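Local coordinates for carbohydrate binding protein (Flavobacterium johnsoniae, PDB 3HZB) that binds calcium through the betagamma-crystallin domain described here, one part of a longer protein that probably also binds carbohydrate, at residues 17-20 against 21-25; 66-69 against 70-73. All blocks are in the same frame, centred on the assembly; numbering follows the deposited sequence.

Contact 1 (17-20 against 21-25); sequences GLTI and GDYNL
Tyr23 folds back over Leu18 and Thr19, four to five residues earlier in the chain, and its phenol is gripped from two directions. The amide of Thr19 donates to Tyr23 OH at 2.9 Å, and an N-H...O angle of 174° makes this bond almost straight. Over one face of the ring lies the CD2 branch of Leu18: this methyl lies 3.8 Å from the ring centroid and 20° off the normal, a CH-pi contact displaced toward the rim, with 3.6 Å to Tyr23 CE2. Leu18 CB packs near the hydroxyl end, 3.8 Å from Tyr23 CZ. At the edge, Thr19 O lies in the ring plane, 3.4 Å from Tyr23 CE1. With chi1 of -63°, Tyr23 CG lies opposite its carbonyl carbon, and the ring runs back past Leu18 in the reverse direction.

This is a tyrosine corner, the Greek-key motif in which a tyrosine hydroxyl binds the backbone of a residue four positions earlier. Gly21 lies between the partners with a positive phi, a backbone conformation in which a CB would be jammed against the carbonyl O of the residue before. The tight side is buried: Leu18 also packs on Leu31 and Val84, and Tyr23 on Val84 of strand 81-86. The outer side is looser, with Ile20 and Asp22 exposed, although Asp22 forms a salt bridge with Arg83.

A water completes the polar end, donating to Gly17 O at 3.0 Å and lying 2.7 Å from Tyr23 OH. The phenol oxygen thus has two polar partners, while the hydrocarbon of Leu18 supports the ring; directional bonding and apolar packing together fix the ring where the chain passes from strand 15-18 to strand 21-23.

Contact 2 (66-69 against 70-73); sequences SDNS and CLNT. With CA (calcium ion), chain K.
Asn68 swings CG opposite its own backbone N (chi1 -170°), and chi2 of -53° turns OD1 toward the next peptides, where it meets Cys70. Leu71, with CG opposite its carbonyl carbon, crosses the Asn68 side chain at about a right angle and brings CD2 to it. Cys70 N donates to Asn68 OD1 at 3.0 Å; the N-H...O angle of 145° shows a bent bond, but the donor lies in the carbonyl plane. A side-chain oxygen accepting the amide two residues ahead defines an Asx turn. The amide's other end is tied through water, which accepts from Asn68 ND2 at 3.1 Å and donates to Cys70 O at 3.1 Å. Both ends of the carboxamide therefore have partners, which fixes its rotation, while Leu71 CD2 packs 3.9 Å from Asn68 CG.

Just before the turn, Asp67 OD1 binds calcium at a long 2.9 Å, with a water also in the shell. Ile43 O and, from the second subunit, Asp67 OD1 and Ile43 O complete the site, so this ion bridges the two chains.

The turn lies in the long loop between strands 60-64 and 81-86. Its Cys70 is disulfide-bonded to Cys9, Asn68 and Leu71 make backbone hydrogen bonds to Leu41 and Ser39, and the Leu71 side chain rests on Leu41 of strand 40-43.

The two contacts are both local turns, but they lie on opposite sides of the chain's centre, about 18 Å apart between centres, and do not touch. Both are partly buried: contact 1 centres on the buried Leu18 and Tyr23 with an exposed outer side, whereas contact 2 has buried Leu71 beside the exposed Cys70. Contact 1 joins strand 15-18 of the three-stranded sheet to strand 21-23 of the four-stranded one; contact 2 is an irregular loop packed against strand 40-43 of that same three-stranded sheet. In contact 1 a side-chain hydroxyl receives a backbone amide beside apolar packing; in contact 2 an amide oxygen does so, next to a disulfide and a calcium ion shared between subunits.

Contact 1 (17-20 against 21-25)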
loop_
_atom_site.group_PDB
_atom_site.type_symbol
_atom_site.label_atom_id
_atom_site.label_comp_id
_atom_site.label_asym_id
_atom_site.label_seq_id
_atom_site.Cartn_x
_atom_site.Cartn_y
_atom_site.Cartn_z
ATOM N N GLY B 17 -6.113 -12.180 -6.682
ATOM C CA GLY B 17 -6.837 -11.276 -5.808
ATOM C C GLY B 17 -7.429 -12.020 -4.626
ATOM O O GLY B 17 -8.062 -13.064 -4.802
ATOM N N LEU B 18 -7.225 -11.487 -3.424
ATOM C CA LEU B 18 -7.738 -12.116 -2.211
ATOM C C LEU B 18 -8.680 -11.184 -1.450
ATOM O O LEU B 18 -8.565 -9.962 -1.529
ATOM C CB LEU B 18 -6.586 -12.501 -1.275
ATOM C CG LEU B 18 -5.333 -13.163 -1.858
ATOM C CD1 LEU B 18 -4.326 -13.399 -0.734
ATOM C CD2 LEU B 18 -5.691 -14.460 -2.545
ATOM N N THR B 19 -9.620 -11.779 -0.724
ATOM C CA THR B 19 -10.559 -11.023 0.090
ATOM C C THR B 19 -10.456 -11.619 1.488
ATOM O O THR B 19 -9.628 -12.502 1.728
ATOM C CB THR B 19 -12.018 -11.155 -0.423
ATOM O OG1 THR B 19 -12.386 -12.540 -0.501
ATOM C CG2 THR B 19 -12.159 -10.514 -1.793
ATOM N N ILE B 20 -11.275 -11.135 2.415
ATOM C CA ILE B 20 -11.253 -11.656 3.778
ATOM C C ILE B 20 -11.427 -13.168 3.740
ATOM O O ILE B 20 -12.296 -13.681 3.035
ATOM C CB ILE B 20 -12.388 -11.040 4.625
ATOM C CG1 ILE B 20 -12.093 -9.561 4.891
ATOM C CG2 ILE B 20 -12.543 -11.807 5.932
ATOM C CD1 ILE B 20 -10.855 -9.323 5.736
ATOM N N GLY B 21 -10.599 -13.884 4.493
ATOM C CA GLY B 21 -10.712 -15.330 4.504
ATOM C C GLY B 21 -9.381 -16.046 4.614
ATOM O O GLY B 21 -8.324 -15.414 4.677
ATOM N N ASP B 22 -9.434 -17.373 4.622
ATOM C CA ASP B 22 -8.229 -18.182 4.746
ATOM C C ASP B 22 -7.894 -18.899 3.447
ATOM O O ASP B 22 -8.756 -19.518 2.825
ATOM C CB ASP B 22 -8.401 -19.196 5.877
ATOM C CG ASP B 22 -8.767 -18.537 7.196
ATOM O OD1 ASP B 22 -8.181 -17.479 7.512
ATOM O OD2 ASP B 22 -9.635 -19.078 7.918
ATOM N N TYR B 23 -6.631 -18.811 3.049
ATOM C CA TYR B 23 -6.175 -19.425 1.816
ATOM C C TYR B 23 -5.055 -20.437 2.004
ATOM O O TYR B 23 -3.898 -20.056 2.207
ATOM C CB TYR B 23 -5.687 -18.354 0.833
ATOM C CG TYR B 23 -6.742 -17.379 0.374
ATOM C CD1 TYR B 23 -7.185 -16.354 1.211
ATOM C CD2 TYR B 23 -7.304 -17.481 -0.899
ATOM C CE1 TYR B 23 -8.160 -15.455 0.793
ATOM C CE2 TYR B 23 -8.284 -16.589 -1.325
ATOM C CZ TYR B 23 -8.704 -15.578 -0.472
ATOM O OH TYR B 23 -9.666 -14.691 -0.888
ATOM N N ASN B 24 -5.385 -21.725 1.961
ATOM C CA ASN B 24 -4.336 -22.728 2.049
ATOM C C ASN B 24 -3.763 -22.811 0.636
ATOM O O ASN B 24 -4.247 -22.123 -0.266
ATOM C CB ASN B 24 -4.871 -24.090 2.539
ATOM C CG ASN B 24 -6.037 -24.629 1.710
ATOM O OD1 ASN B 24 -6.680 -25.603 2.110
ATOM N ND2 ASN B 24 -6.306 -24.019 0.570
ATOM N N LEU B 25 -2.732 -23.623 0.427
ATOM C CA LEU B 25 -2.135 -23.708 -0.901
ATOM C C LEU B 25 -3.151 -24.122 -1.968
ATOM O O LEU B 25 -3.112 -23.635 -3.092
ATOM C CB LEU B 25 -0.949 -24.675 -0.887
ATOM C CG LEU B 25 -0.137 -24.769 -2.184
ATOM C CD1 LEU B 25 0.338 -23.386 -2.624
ATOM C CD2 LEU B 25 1.051 -25.689 -1.955
HETATM O O HOH W 1 -10.080 -14.942 -3.544
#

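Contact 2 (66-69 against 70-73)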
loop_
_atom_site.group_PDB
_atom_site.type_symbol
_atom_site.label_atom_id
_atom_site.label_comp_id
_atom_site.label_asym_id
_atom_site.label_seq_id
_atom_site.Cartn_x
_atom_site.Cartn_y
_atom_site.Cartn_z
ATOM N N SER B 66 0.715 -3.154 4.690
ATOM C CA SER B 66 0.899 -2.043 3.756
ATOM C C SER B 66 1.622 -2.638 2.552
ATOM O O SER B 66 2.303 -3.657 2.683
ATOM C CB SER B 66 1.734 -0.923 4.391
ATOM O OG SER B 66 3.034 -1.372 4.733
ATOM N N ASP B 67 1.458 -2.027 1.382
ATOM C CA ASP B 67 2.095 -2.533 0.167
ATOM C C ASP B 67 3.559 -2.890 0.394
ATOM O O ASP B 67 4.309 -2.115 0.994
ATOM C CB ASP B 67 2.020 -1.497 -0.965
ATOM C CG ASP B 67 0.602 -1.163 -1.365
ATOM O OD1 ASP B 67 -0.311 -1.951 -1.049
ATOM O OD2 ASP B 67 0.401 -0.112 -2.015
ATOM N N ASN B 68 3.958 -4.065 -0.086
ATOM C CA ASN B 68 5.340 -4.522 0.031
ATOM C C ASN B 68 5.775 -4.847 -1.393
ATOM O O ASN B 68 5.298 -5.809 -1.993
ATOM C CB ASN B 68 5.425 -5.774 0.904
ATOM C CG ASN B 68 6.853 -6.145 1.249
ATOM O OD1 ASN B 68 7.701 -6.287 0.367
ATOM N ND2 ASN B 68 7.127 -6.308 2.537
ATOM N N SER B 69 6.679 -4.035 -1.929
ATOM C CA SER B 69 7.141 -4.201 -3.301
ATOM C C SER B 69 8.108 -5.352 -3.557
ATOM O O SER B 69 8.363 -5.691 -4.709
ATOM C CB SER B 69 7.784 -2.899 -3.785
ATOM O OG SER B 69 8.922 -2.593 -2.998
ATOM N N CYS B 70 8.649 -5.952 -2.505
ATOM C CA CYS B 70 9.590 -7.052 -2.696
ATOM C C CYS B 70 9.893 -7.706 -1.358
ATOM O O CYS B 70 10.643 -7.160 -0.548
ATOM C CB CYS B 70 10.878 -6.508 -3.316
ATOM S SG CYS B 70 11.878 -7.640 -4.348
ATOM N N LEU B 71 9.293 -8.868 -1.123
ATOM C CA LEU B 71 9.506 -9.588 0.124
ATOM C C LEU B 71 10.992 -9.841 0.337
ATOM O O LEU B 71 11.750 -9.983 -0.624
ATOM C CB LEU B 71 8.750 -10.915 0.097
ATOM C CG LEU B 71 7.230 -10.752 -0.025
ATOM C CD1 LEU B 71 6.582 -12.113 -0.217
ATOM C CD2 LEU B 71 6.684 -10.058 1.216
ATOM N N ASN B 72 11.409 -9.899 1.597
ATOM C CA ASN B 72 12.815 -10.123 1.908
ATOM C C ASN B 72 13.230 -11.575 1.694
ATOM O O ASN B 72 12.419 -12.413 1.294
ATOM C CB ASN B 72 13.116 -9.670 3.342
ATOM C CG ASN B 72 12.341 -10.446 4.385
ATOM O OD1 ASN B 72 12.246 -10.023 5.539
ATOM N ND2 ASN B 72 11.795 -11.591 3.997
ATOM N N THR B 73 14.501 -11.863 1.956
ATOM C CA THR B 73 15.045 -13.204 1.775
ATOM C C THR B 73 14.304 -14.284 2.552
ATOM O O THR B 73 14.245 -15.435 2.121
ATOM C CB THR B 73 16.527 -13.255 2.186
ATOM O OG1 THR B 73 17.256 -12.262 1.456
ATOM C CG2 THR B 73 17.112 -14.626 1.889
HETATM CA CA CA K . -2.344 0.069 -0.639
HETATM O O HOH W 2 10.203 -6.746 2.538
HETATM O O HOH W 3 -4.164 -1.385 -2.325
#